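Local coordinates for pyridoxal phosphate homeostasis protein (Bifidobacterium adolescentis ATCC 15703, PDB 3CPG) that probably binds pyridoxal 5'-phosphate and takes part in keeping the supply of this cofactor in balance, at residues E24-V29 and I68-R73; V167-E172 and L201-A206. All blocks are in the same frame, centred on the assembly; numbering follows the deposited sequence.

Interaction 1. Residues E24-V29 and I68-R73; sequences EITDGV and IDAGVR
Val29 of the helix 19-42 packs against Ala70 and Val72, where the chain leaves the helix 61-69. The bond from CA to CB of Val29 points toward the 68-73 segment, and three of its side-chain carbons touch it. Val29 CB meets Ala70 CB at 3.7 Å. CG1 stands anti to the backbone N (chi1 172°) and lies against the backbone of Ala70, with Ala70 O 3.6 Å from Val29 CG1. Val29 CG2 stands anti to the carbonyl carbon and reaches Val72 CG2 at 3.9 Å. The Val29 and Val72 side chains cross at about a right angle. An alanine in place of Val29 would probably open a gap beside Val72 CG2 and the Ala70 carbonyl, leaving mainly the contact between the two CB atoms.

One turn earlier, Thr26 also borders the Ala70 methyl. Ala70 CB lies 3.9 Å from Thr26 CA and 4.1 Å from Thr26 CG2. Thr26 OG1 sits at a similar distance from the methyl and is hydrogen-bonded to the carbonyl of Ala22. The small methyl lets the two backbones come close: the CA atoms of Thr26 and Ala70 are 5.2 Å apart.

The 68-73 turn is braced from within. Ile68 O accepts from Gly71 N and, at 2.8 Å, from Arg73 NH1; this oxygen lies in the guanidinium plane. Arg73 NH1 also bonds to Val72 O, from above that carbonyl plane. Val72 further packs on Leu52 and Ala54 of the strand 51-55. Gly71 has phi 134°, where a CB would jam against the carbonyl of Ala70. This positive phi and two backbone bonds back into the last helical turn make a Schellman motif at a helix C-terminus, here packed against a neighbouring helix of the TIM barrel.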
ATOM      1  N   GLU A  24      11.102   8.197 -19.327  1.00  8.62           N
ATOM      2  CA  GLU A  24       9.816   8.719 -18.870  1.00  8.42           C
ATOM      3  C   GLU A  24       9.541   8.284 -17.436  1.00  7.64           C
ATOM      4  O   GLU A  24       9.148   9.087 -16.596  1.00  7.82           O
ATOM      5  CB  GLU A  24       8.676   8.210 -19.756  1.00  9.43           C
ATOM      6  CG  GLU A  24       8.788   8.571 -21.229  1.00 12.69           C
ATOM      7  CD  GLU A  24       7.598   8.082 -22.033  1.00 15.32           C
ATOM      8  OE1 GLU A  24       7.200   6.909 -21.857  1.00 13.44           O
ATOM      9  OE2 GLU A  24       7.064   8.865 -22.848  1.00 17.35           O
ATOM     10  N   ILE A  25       9.741   6.998 -17.170  1.00  6.55           N
ATOM     11  CA  ILE A  25       9.498   6.446 -15.843  1.00  6.05           C
ATOM     12  C   ILE A  25      10.474   7.006 -14.815  1.00  6.45           C
ATOM     13  O   ILE A  25      10.096   7.292 -13.677  1.00  7.27           O
ATOM     14  CB  ILE A  25       9.586   4.904 -15.882  1.00  4.59           C
ATOM     15  CG1 ILE A  25       8.473   4.369 -16.784  1.00  6.36           C
ATOM     16  CG2 ILE A  25       9.466   4.311 -14.471  1.00  4.25           C
ATOM     17  CD1 ILE A  25       8.466   2.858 -16.945  1.00  4.31           C
ATOM     18  N   THR A  26      11.726   7.180 -15.221  1.00  5.31           N
ATOM     19  CA  THR A  26      12.737   7.709 -14.319  1.00  6.82           C
ATOM     20  C   THR A  26      12.391   9.141 -13.919  1.00  7.70           C
ATOM     21  O   THR A  26      12.480   9.503 -12.743  1.00  6.79           O
ATOM     22  CB  THR A  26      14.129   7.670 -14.971  1.00  7.95           C
ATOM     23  OG1 THR A  26      14.495   6.308 -15.229  1.00  8.52           O
ATOM     24  CG2 THR A  26      15.167   8.302 -14.057  1.00  7.92           C
ATOM     25  N   ASP A  27      11.990   9.952 -14.894  1.00  7.83           N
ATOM     26  CA  ASP A  27      11.626  11.337 -14.618  1.00  9.27           C
ATOM     27  C   ASP A  27      10.354  11.373 -13.782  1.00  8.69           C
ATOM     28  O   ASP A  27      10.192  12.237 -12.919  1.00  8.07           O
ATOM     29  CB  ASP A  27      11.408  12.114 -15.920  1.00  9.91           C
ATOM     30  CG  ASP A  27      12.690  12.318 -16.701  1.00 12.68           C
ATOM     31  OD1 ASP A  27      13.773  12.328 -16.082  1.00 13.98           O
ATOM     32  OD2 ASP A  27      12.615  12.487 -17.936  1.00 17.81           O
ATOM     33  N   GLY A  28       9.457  10.427 -14.045  1.00  8.02           N
ATOM     34  CA  GLY A  28       8.215  10.353 -13.293  1.00  7.39           C
ATOM     35  C   GLY A  28       8.485  10.110 -11.821  1.00  7.10           C
ATOM     36  O   GLY A  28       7.914  10.777 -10.952  1.00  7.71           O
ATOM     37  N   VAL A  29       9.359   9.148 -11.533  1.00  5.71           N
ATOM     38  CA  VAL A  29       9.711   8.826 -10.156  1.00  6.16           C
ATOM     39  C   VAL A  29      10.394  10.011  -9.490  1.00  7.05           C
ATOM     40  O   VAL A  29      10.092  10.353  -8.351  1.00  7.29           O
ATOM     41  CB  VAL A  29      10.671   7.615 -10.076  1.00  5.04           C
ATOM     42  CG1 VAL A  29      11.164   7.439  -8.642  1.00  5.71           C
ATOM     43  CG2 VAL A  29       9.967   6.357 -10.539  1.00  5.50           C
ATOM     44  N   ILE A  68      11.896   1.112  -9.862  1.00  4.82           N
ATOM     45  CA  ILE A  68      12.699   0.762  -8.698  1.00  4.80           C
ATOM     46  C   ILE A  68      14.116   1.290  -8.872  1.00  6.28           C
ATOM     47  O   ILE A  68      14.698   1.832  -7.936  1.00  5.88           O
ATOM     48  CB  ILE A  68      12.701  -0.766  -8.474  1.00  4.86           C
ATOM     49  CG1 ILE A  68      11.353  -1.176  -7.870  1.00  5.53           C
ATOM     50  CG2 ILE A  68      13.859  -1.181  -7.561  1.00  5.29           C
ATOM     51  CD1 ILE A  68      11.071  -2.672  -7.910  1.00  4.65           C
ATOM     52  N   ASP A  69      14.665   1.155 -10.076  1.00  5.45           N
ATOM     53  CA  ASP A  69      16.013   1.646 -10.321  1.00  6.77           C
ATOM     54  C   ASP A  69      16.091   3.160 -10.157  1.00  7.67           C
ATOM     55  O   ASP A  69      17.157   3.703  -9.856  1.00  8.06           O
ATOM     56  CB  ASP A  69      16.489   1.254 -11.724  1.00  7.60           C
ATOM     57  CG  ASP A  69      16.888  -0.207 -11.816  1.00 10.51           C
ATOM     58  OD1 ASP A  69      17.363  -0.754 -10.798  1.00 10.98           O
ATOM     59  OD2 ASP A  69      16.745  -0.801 -12.904  1.00 10.85           O
ATOM     60  N   ALA A  70      14.960   3.836 -10.350  1.00  6.27           N
ATOM     61  CA  ALA A  70      14.913   5.292 -10.232  1.00  7.18           C
ATOM     62  C   ALA A  70      14.722   5.780  -8.802  1.00  7.21           C
ATOM     63  O   ALA A  70      14.763   6.985  -8.548  1.00  7.76           O
ATOM     64  CB  ALA A  70      13.812   5.853 -11.117  1.00  6.18           C
ATOM     65  N   GLY A  71      14.498   4.856  -7.870  1.00  6.25           N
ATOM     66  CA  GLY A  71      14.332   5.259  -6.484  1.00  5.88           C
ATOM     67  C   GLY A  71      13.171   4.652  -5.717  1.00  5.63           C
ATOM     68  O   GLY A  71      13.097   4.806  -4.493  1.00  6.38           O
ATOM     69  N   VAL A  72      12.262   3.975  -6.413  1.00  4.85           N
ATOM     70  CA  VAL A  72      11.117   3.358  -5.744  1.00  4.99           C
ATOM     71  C   VAL A  72      11.569   2.182  -4.885  1.00  5.89           C
ATOM     72  O   VAL A  72      12.349   1.346  -5.333  1.00  6.05           O
ATOM     73  CB  VAL A  72      10.075   2.868  -6.766  1.00  4.65           C
ATOM     74  CG1 VAL A  72       9.026   2.017  -6.068  1.00  4.11           C
ATOM     75  CG2 VAL A  72       9.418   4.067  -7.441  1.00  6.66           C
ATOM     76  N   ARG A  73      11.075   2.119  -3.651  1.00  5.35           N
ATOM     77  CA  ARG A  73      11.452   1.049  -2.736  1.00  5.38           C
ATOM     78  C   ARG A  73      10.248   0.318  -2.149  1.00  5.98           C
ATOM     79  O   ARG A  73      10.346  -0.317  -1.105  1.00  4.76           O
ATOM     80  CB  ARG A  73      12.322   1.614  -1.614  1.00  6.18           C
ATOM     81  CG  ARG A  73      13.657   2.156  -2.103  1.00  9.21           C
ATOM     82  CD  ARG A  73      14.581   1.022  -2.549  1.00 10.05           C
ATOM     83  NE  ARG A  73      15.866   1.511  -3.049  1.00 13.03           N
ATOM     84  CZ  ARG A  73      16.082   1.897  -4.303  1.00 13.83           C
ATOM     85  NH1 ARG A  73      15.100   1.849  -5.192  1.00 13.24           N
ATOM     86  NH2 ARG A  73      17.282   2.328  -4.668  1.00 14.66           N
TER

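Interaction 2. Residues V167-E172 and L201-A206; sequences VNESGE and LMTIGA
Met202, a selenomethionine, and Val167 are joined through their backbones. Val167 N donates to Met202 O at 2.8 Å, nearly straight down the C=O axis. The bond from CA to CB of Met202 points away from 167-172, that of Thr203 toward it.

Thr203 OG1 is anti to the backbone N (chi1 -170°) and donates to Val167 O at 2.8 Å. The same oxygen accepts from Gly205 N, forming an ST turn, and from water 2. Glu169 crosses Thr203 at about a right angle, its CG 3.2 Å from Thr203 OG1. The Glu169 carboxylate has its own partner, His220.

Ile204 N donates to water 1, which donates in turn to Val167 O. Gly205 has positive phi, which favours glycine. Its carbonyl O lies 3.4 Å from Ser170 CB and accepts from water 2, which also takes the N-H of Glu169. Ala206 CB ends the contact, 4.1 Å from Ser170 CA.

Ser170 is fixed by Asn168 OD1, which accepts from both its N and its OG; the first bond makes an Asx turn. Two parallel neighbouring strands of the TIM barrel here run on into loops joined by direct bonds and water bridges.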
ATOM      1  N   VAL A 167     -10.397   1.581   5.191  1.00  4.63           N
ATOM      2  CA  VAL A 167     -11.581   2.289   5.649  1.00  4.98           C
ATOM      3  C   VAL A 167     -12.189   3.125   4.531  1.00  5.98           C
ATOM      4  O   VAL A 167     -11.472   3.741   3.744  1.00  6.75           O
ATOM      5  CB  VAL A 167     -11.244   3.227   6.832  1.00  5.09           C
ATOM      6  CG1 VAL A 167     -12.512   3.901   7.342  1.00  4.40           C
ATOM      7  CG2 VAL A 167     -10.575   2.440   7.945  1.00  4.70           C
ATOM      8  N   ASN A 168     -13.516   3.140   4.472  1.00  5.19           N
ATOM      9  CA  ASN A 168     -14.226   3.910   3.458  1.00  6.11           C
ATOM     10  C   ASN A 168     -14.353   5.343   3.965  1.00  7.16           C
ATOM     11  O   ASN A 168     -15.095   5.605   4.910  1.00  7.62           O
ATOM     12  CB  ASN A 168     -15.619   3.313   3.229  1.00  8.47           C
ATOM     13  CG  ASN A 168     -16.428   4.081   2.193  1.00  8.83           C
ATOM     14  OD1 ASN A 168     -16.000   5.118   1.687  1.00  9.11           O
ATOM     15  ND2 ASN A 168     -17.613   3.569   1.880  1.00 11.75           N
ATOM     16  N   GLU A 169     -13.617   6.259   3.343  1.00  6.29           N
ATOM     17  CA  GLU A 169     -13.648   7.670   3.729  1.00  8.12           C
ATOM     18  C   GLU A 169     -14.269   8.513   2.615  1.00 10.21           C
ATOM     19  O   GLU A 169     -14.121   9.736   2.596  1.00 12.30           O
ATOM     20  CB  GLU A 169     -12.224   8.174   3.999  1.00  7.70           C
ATOM     21  CG  GLU A 169     -11.471   7.395   5.071  1.00  7.15           C
ATOM     22  CD  GLU A 169     -11.896   7.770   6.481  1.00  7.76           C
ATOM     23  OE1 GLU A 169     -12.908   8.490   6.628  1.00  8.33           O
ATOM     24  OE2 GLU A 169     -11.218   7.341   7.443  1.00  7.85           O
ATOM     25  N   SER A 170     -14.970   7.857   1.696  1.00 11.20           N
ATOM     26  CA  SER A 170     -15.576   8.548   0.559  1.00 13.07           C
ATOM     27  C   SER A 170     -16.898   9.239   0.860  1.00 15.00           C
ATOM     28  O   SER A 170     -17.297  10.157   0.142  1.00 14.97           O
ATOM     29  CB  SER A 170     -15.801   7.569  -0.591  1.00 11.76           C
ATOM     30  OG  SER A 170     -16.884   6.698  -0.303  1.00 14.18           O
ATOM     31  N   GLY A 171     -17.580   8.792   1.908  1.00 16.09           N
ATOM     32  CA  GLY A 171     -18.861   9.379   2.251  1.00 18.72           C
ATOM     33  C   GLY A 171     -19.954   8.672   1.476  1.00 20.45           C
ATOM     34  O   GLY A 171     -21.140   8.969   1.629  1.00 21.56           O
ATOM     35  N   GLU A 172     -19.541   7.729   0.635  1.00 21.33           N
ATOM     36  CA  GLU A 172     -20.461   6.948  -0.182  1.00 22.71           C
ATOM     37  C   GLU A 172     -20.422   5.491   0.269  1.00 22.83           C
ATOM     38  O   GLU A 172     -19.423   4.796   0.082  1.00 21.25           O
ATOM     39  CB  GLU A 172     -20.064   7.050  -1.656  1.00 24.20           C
ATOM     40  CG  GLU A 172     -20.230   8.443  -2.240  1.00 27.93           C
ATOM     41  CD  GLU A 172     -21.594   8.656  -2.870  1.00 30.23           C
ATOM     42  OE1 GLU A 172     -22.611   8.273  -2.253  1.00 31.84           O
ATOM     43  OE2 GLU A 172     -21.647   9.215  -3.987  1.00 31.81           O
ATOM     44  N   LEU A 201      -3.670   1.686   8.677  1.00  4.58           N
ATOM     45  CA  LEU A 201      -4.929   1.850   7.956  1.00  3.50           C
ATOM     46  C   LEU A 201      -4.673   2.317   6.521  1.00  4.53           C
ATOM     47  O   LEU A 201      -3.601   2.826   6.205  1.00  4.14           O
ATOM     48  CB  LEU A 201      -5.809   2.879   8.672  1.00  3.54           C
ATOM     49  CG  LEU A 201      -6.052   2.667  10.173  1.00  3.14           C
ATOM     50  CD1 LEU A 201      -6.881   3.819  10.721  1.00  5.16           C
ATOM     51  CD2 LEU A 201      -6.745   1.339  10.407  1.00  3.65           C
HETATM   52  N   MSE A 202      -5.673   2.148   5.663  1.00  5.14           N
HETATM   53  CA  MSE A 202      -5.568   2.548   4.263  1.00  5.53           C
HETATM   54  C   MSE A 202      -6.910   3.079   3.788  1.00  5.43           C
HETATM   55  O   MSE A 202      -7.954   2.677   4.290  1.00  4.27           O
HETATM   56  CB  MSE A 202      -5.181   1.332   3.399  1.00  4.64           C
HETATM   57  CG  MSE A 202      -4.987   1.614   1.884  1.00  6.57           C
HETATM   58 SE   MSE A 202      -6.572   1.718   0.755  1.00 12.35          SE
HETATM   59  CE  MSE A 202      -6.472  -0.015  -0.042  1.00  7.62           C
ATOM     60  N   THR A 203      -6.885   4.004   2.839  1.00  5.84           N
ATOM     61  CA  THR A 203      -8.131   4.494   2.269  1.00  5.73           C
ATOM     62  C   THR A 203      -7.909   4.963   0.844  1.00  6.79           C
ATOM     63  O   THR A 203      -6.828   5.439   0.483  1.00  4.86           O
ATOM     64  CB  THR A 203      -8.759   5.657   3.071  1.00  6.08           C
ATOM     65  OG1 THR A 203     -10.083   5.906   2.578  1.00  3.92           O
ATOM     66  CG2 THR A 203      -7.947   6.928   2.903  1.00  5.60           C
ATOM     67  N   ILE A 204      -8.940   4.792   0.029  1.00  7.17           N
ATOM     68  CA  ILE A 204      -8.901   5.223  -1.358  1.00  8.29           C
ATOM     69  C   ILE A 204      -9.298   6.704  -1.385  1.00  8.55           C
ATOM     70  O   ILE A 204      -9.079   7.405  -2.371  1.00  8.82           O
ATOM     71  CB  ILE A 204      -9.877   4.386  -2.203  1.00  9.23           C
ATOM     72  CG1 ILE A 204      -9.452   2.915  -2.159  1.00 10.39           C
ATOM     73  CG2 ILE A 204      -9.907   4.897  -3.636  1.00 11.78           C
ATOM     74  CD1 ILE A 204     -10.398   1.974  -2.886  1.00 12.46           C
ATOM     75  N   GLY A 205      -9.874   7.173  -0.281  1.00  8.16           N
ATOM     76  CA  GLY A 205     -10.275   8.565  -0.178  1.00  9.09           C
ATOM     77  C   GLY A 205     -11.569   8.864  -0.901  1.00  9.05           C
ATOM     78  O   GLY A 205     -12.450   8.010  -0.987  1.00  9.66           O
ATOM     79  N   ALA A 206     -11.680  10.082  -1.420  1.00  8.41           N
ATOM     80  CA  ALA A 206     -12.868  10.508  -2.149  1.00  9.51           C
ATOM     81  C   ALA A 206     -12.466  11.053  -3.517  1.00 10.58           C
ATOM     82  O   ALA A 206     -11.621  11.945  -3.614  1.00 10.29           O
ATOM     83  CB  ALA A 206     -13.609  11.582  -1.358  1.00  9.78           C
TER
HETATM   84  O   HOH W   1     -10.984   2.773   0.888  1.00  7.40           O
HETATM   85  O   HOH W   2     -12.575   5.754   0.784  1.00  7.56           O

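How the interactions relate
Interactions 1 and 2 lie in separate parts of one TIM barrel. Their centres are about 27 Å apart, and their nearest atoms about 16 Å. Both segments of interaction 1 come before those of interaction 2 in the sequence. Interaction 1 joins the helix 19-42 to the end of the helix 61-69, on the outside of the barrel. It reaches the parallel sheet through Val72, which packs on the strand 51-55. Interaction 2 joins the loop after the strand 161-166 to the end of the strand 196-202 and the loop that follows it. Its Met202 side chain is about 11 Å from that of Lys57, the predicted cofactor lysine, which carries no cofactor here.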